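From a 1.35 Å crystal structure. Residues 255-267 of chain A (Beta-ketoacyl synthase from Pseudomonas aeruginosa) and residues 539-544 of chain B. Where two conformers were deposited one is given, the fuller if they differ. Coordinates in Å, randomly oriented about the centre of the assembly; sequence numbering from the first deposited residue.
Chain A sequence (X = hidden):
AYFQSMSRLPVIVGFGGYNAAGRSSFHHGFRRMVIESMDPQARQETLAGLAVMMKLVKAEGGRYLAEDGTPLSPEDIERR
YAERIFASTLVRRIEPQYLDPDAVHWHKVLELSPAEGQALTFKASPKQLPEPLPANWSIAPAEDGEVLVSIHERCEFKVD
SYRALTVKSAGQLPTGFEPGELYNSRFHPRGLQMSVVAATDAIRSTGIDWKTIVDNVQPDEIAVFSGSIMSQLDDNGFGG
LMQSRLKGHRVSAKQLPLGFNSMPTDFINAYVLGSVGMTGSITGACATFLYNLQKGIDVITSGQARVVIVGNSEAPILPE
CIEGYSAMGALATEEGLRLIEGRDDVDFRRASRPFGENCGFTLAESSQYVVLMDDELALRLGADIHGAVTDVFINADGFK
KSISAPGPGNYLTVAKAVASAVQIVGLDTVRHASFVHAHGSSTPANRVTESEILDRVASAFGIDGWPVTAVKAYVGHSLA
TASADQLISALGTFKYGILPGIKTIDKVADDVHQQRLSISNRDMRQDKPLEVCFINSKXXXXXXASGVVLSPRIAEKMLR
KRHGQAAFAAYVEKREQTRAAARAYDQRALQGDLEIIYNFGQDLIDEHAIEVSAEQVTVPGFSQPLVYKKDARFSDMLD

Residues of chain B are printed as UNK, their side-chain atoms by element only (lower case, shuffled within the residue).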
# COMPACT_ATOMS: atom_id res chain seq x y z
N GLN A 255 1.26 -4.56 17.51
CA GLN A 255 2.30 -4.01 16.65
C GLN A 255 2.09 -4.39 15.18
O GLN A 255 2.26 -3.55 14.29
CB GLN A 255 3.68 -4.44 17.16
CG GLN A 255 4.16 -3.55 18.29
CD GLN A 255 5.09 -4.23 19.26
OE1 GLN A 255 5.45 -5.40 19.12
NE2 GLN A 255 5.47 -3.49 20.28
N LEU A 256 1.72 -5.64 14.92
CA LEU A 256 1.50 -6.06 13.54
C LEU A 256 0.26 -5.35 12.94
O LEU A 256 0.39 -4.65 11.94
CB LEU A 256 1.43 -7.59 13.41
CG LEU A 256 1.28 -8.10 11.96
CD1 LEU A 256 2.00 -9.44 11.68
CD2 LEU A 256 -0.17 -8.29 11.65
N PRO A 257 -0.94 -5.49 13.55
CA PRO A 257 -2.08 -4.89 12.86
C PRO A 257 -1.99 -3.37 12.72
O PRO A 257 -2.35 -2.85 11.65
CB PRO A 257 -3.29 -5.34 13.69
CG PRO A 257 -2.74 -5.75 15.00
CD PRO A 257 -1.37 -6.27 14.73
N LEU A 258 -1.45 -2.68 13.72
CA LEU A 258 -1.41 -1.22 13.65
C LEU A 258 -0.26 -0.71 12.76
O LEU A 258 -0.21 0.47 12.42
CB LEU A 258 -1.34 -0.60 15.04
CG LEU A 258 -2.55 -0.88 15.95
CD1 LEU A 258 -2.44 -0.05 17.24
CD2 LEU A 258 -3.86 -0.60 15.25
N GLY A 259 0.63 -1.59 12.35
CA GLY A 259 1.69 -1.21 11.44
C GLY A 259 1.30 -1.17 9.97
O GLY A 259 1.95 -0.47 9.20
N PHE A 260 0.25 -1.90 9.59
CA PHE A 260 -0.12 -2.01 8.18
C PHE A 260 -0.31 -0.64 7.53
O PHE A 260 -0.91 0.27 8.13
CB PHE A 260 -1.41 -2.79 7.99
CG PHE A 260 -1.26 -4.25 8.21
CD1 PHE A 260 -0.44 -5.01 7.40
CD2 PHE A 260 -1.91 -4.87 9.25
CE1 PHE A 260 -0.29 -6.35 7.61
CE2 PHE A 260 -1.75 -6.22 9.45
CZ PHE A 260 -0.94 -6.95 8.62
N ASN A 261 0.14 -0.52 6.29
CA ASN A 261 0.09 0.77 5.59
C ASN A 261 -1.32 1.26 5.30
O ASN A 261 -1.50 2.43 4.96
CB ASN A 261 0.98 0.78 4.34
CG ASN A 261 0.25 0.34 3.10
OD1 ASN A 261 -0.50 -0.64 3.08
ND2 ASN A 261 0.47 1.09 2.02
N SER A 262 -2.31 0.38 5.44
CA SER A 262 -3.71 0.77 5.28
C SER A 262 -4.35 1.38 6.52
O SER A 262 -5.45 1.90 6.45
CB SER A 262 -4.55 -0.44 4.86
OG SER A 262 -4.51 -1.45 5.86
N MET A 263 -3.66 1.30 7.65
CA MET A 263 -4.28 1.70 8.90
C MET A 263 -4.67 3.18 9.01
O MET A 263 -5.65 3.48 9.69
CB MET A 263 -3.45 1.23 10.09
CG MET A 263 -3.59 -0.27 10.27
SD MET A 263 -5.16 -0.68 11.11
CE MET A 263 -5.49 -2.33 10.49
N PRO A 264 -3.95 4.10 8.34
CA PRO A 264 -4.45 5.48 8.34
C PRO A 264 -5.86 5.59 7.73
O PRO A 264 -6.65 6.40 8.17
CB PRO A 264 -3.42 6.23 7.49
CG PRO A 264 -2.14 5.49 7.77
CD PRO A 264 -2.58 4.03 7.80
N THR A 265 -6.15 4.75 6.75
CA THR A 265 -7.46 4.64 6.12
C THR A 265 -8.44 3.88 7.02
O THR A 265 -9.56 4.33 7.27
CB THR A 265 -7.31 3.84 4.80
OG1 THR A 265 -6.23 4.41 4.05
CG2 THR A 265 -8.61 3.86 4.00
N ASP A 266 -8.02 2.71 7.49
CA ASP A 266 -8.89 1.87 8.29
C ASP A 266 -9.36 2.59 9.56
O ASP A 266 -10.49 2.45 9.98
CB ASP A 266 -8.16 0.58 8.69
CG ASP A 266 -7.71 -0.25 7.49
OD1 ASP A 266 -8.37 -0.24 6.44
OD2 ASP A 266 -6.65 -0.91 7.63
N PHE A 267 -8.47 3.36 10.19
CA PHE A 267 -8.84 4.08 11.41
C PHE A 267 -9.93 5.13 11.12
O PHE A 267 -10.78 5.39 11.96
CB PHE A 267 -7.62 4.75 12.04
CG PHE A 267 -6.98 3.94 13.13
CD1 PHE A 267 -6.83 2.57 13.00
CD2 PHE A 267 -6.56 4.54 14.30
CE1 PHE A 267 -6.26 1.81 14.00
CE2 PHE A 267 -6.00 3.77 15.33
CZ PHE A 267 -5.85 2.40 15.17
N UNK B 539 -10.36 -8.89 5.62
CA UNK B 539 -9.16 -8.79 6.38
C UNK B 539 -9.45 -7.85 7.49
O UNK B 539 -10.51 -7.23 7.58
N UNK B 540 -8.47 -7.81 8.37
CA UNK B 540 -8.30 -6.77 9.38
C UNK B 540 -8.59 -5.40 8.84
O UNK B 540 -8.45 -5.14 7.64
c UNK B 540 -4.44 -9.21 11.39
c UNK B 540 -6.84 -6.69 9.89
c UNK B 540 -6.61 -10.24 11.24
c UNK B 540 -6.31 -7.97 10.48
c UNK B 540 -5.27 -10.30 11.59
c UNK B 540 -4.97 -8.05 10.84
c UNK B 540 -7.12 -9.08 10.69
N UNK B 541 -8.98 -4.51 9.76
CA UNK B 541 -9.08 -3.11 9.46
C UNK B 541 -10.40 -2.78 8.82
O UNK B 541 -10.52 -1.73 8.25
N UNK B 542 -11.39 -3.67 8.89
CA UNK B 542 -12.67 -3.38 8.27
C UNK B 542 -12.55 -3.38 6.76
O UNK B 542 -13.06 -2.50 6.08
N UNK B 543 -11.87 -4.40 6.24
CA UNK B 543 -11.69 -4.57 4.81
C UNK B 543 -12.46 -5.78 4.32
O UNK B 543 -12.26 -6.87 4.83
o UNK B 543 -9.74 -2.43 3.75
n UNK B 543 -8.69 -3.10 5.61
c UNK B 543 -9.51 -3.30 4.59
c UNK B 543 -10.19 -4.66 4.50
N UNK B 544 -13.37 -5.57 3.38
CA UNK B 544 -14.18 -6.66 2.82
C UNK B 544 -14.31 -6.45 1.33
O UNK B 544 -14.45 -5.32 0.87
n UNK B 544 -15.74 -5.49 5.52
o UNK B 544 -15.49 -7.72 5.57
c UNK B 544 -15.60 -6.67 3.42
c UNK B 544 -15.60 -6.67 4.93
O HOH W 1 -9.21 0.17 4.03
O HOH W 2 -12.06 0.16 9.50

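Position 539 carries no atoms beyond N, CA, C and O, and nothing of it touches the chain A stretch. A residue without a side chain is glycine, so this is Gly B539. Its backbone N donates to the backbone O of position 543 at 2.9 Å, which closes the short segment into a loop.

Position 540 has seven side-chain atoms, all carbon: one attached to CA, then a closed ring of six. One ring carbon lies 4.0 Å from Phe A260 CE2 and 4.3 Å from Pro A257 CB, and another lies 4.4 Å from Leu A256 CD2. No oxygen extends the ring, which excludes tyrosine and identifies Phe B540; the two ring carbons are CD2 and CE2. Its CA-to-CB bond points toward the chain A stretch, and chi1 of -58° (m) carries the ring to this group of apolar side chains. Phe A260 CE2 and Leu A256 CD2 both sit near the plane of the Phe B540 ring, at its edge, so the two phenylalanines are not stacked face to face.

Position 541 again has backbone atoms alone. Its CA packs 3.8 Å from Met A263 CE, and its O lies 3.2 Å from Asp A266 OD1. With no side chain, it is Gly B541. Phi is +84°, a value that favours glycine, and the surroundings add a second constraint: an ideal CB would fall 2.4 Å from Asp A266 OD2, a clash, and 3.1 Å from Met A263 CE.

Position 542 likewise lacks side-chain atoms and is Gly B542. Here too phi is positive, at +69°, but this residue makes no direct contact with the chain A stretch.

Position 543 has two carbons, the second bearing one oxygen and one nitrogen. The nitrogen lies 3.0 Å from Asp A266 OD1. This short carboxamide is Asn B543. Asn B543 ND2 donates to Asp A266 OD1 (angle 147°) and to the backbone O of Phe B540 at 2.9 Å (angle 172°), tying its own loop to the neighbouring chain.

Position 544 shows the same two carbons, oxygen and nitrogen, so it is Asn B544; its side chain stays 9.1 Å or more from the chain A stretch.

The contact therefore has an apolar part around Phe B540 and a polar part around Asp A266. Ser A262 OG donates to Asp A266 OD2 at 2.8 Å, while Asp A266 OD1 accepts from Asn B543 ND2. The approach of Asp A266 OD1 to Gly B541 O pairs two acceptors and is no hydrogen bond. Water 2 bridges the backbones, 2.8 Å from Asp A266 O and 2.7 Å from Gly B541 O; water 1 links Asp A266 OD1 (2.6 Å) with Asn B543 OD1 (2.7 Å).

Chain B 539-544: GFGGNN
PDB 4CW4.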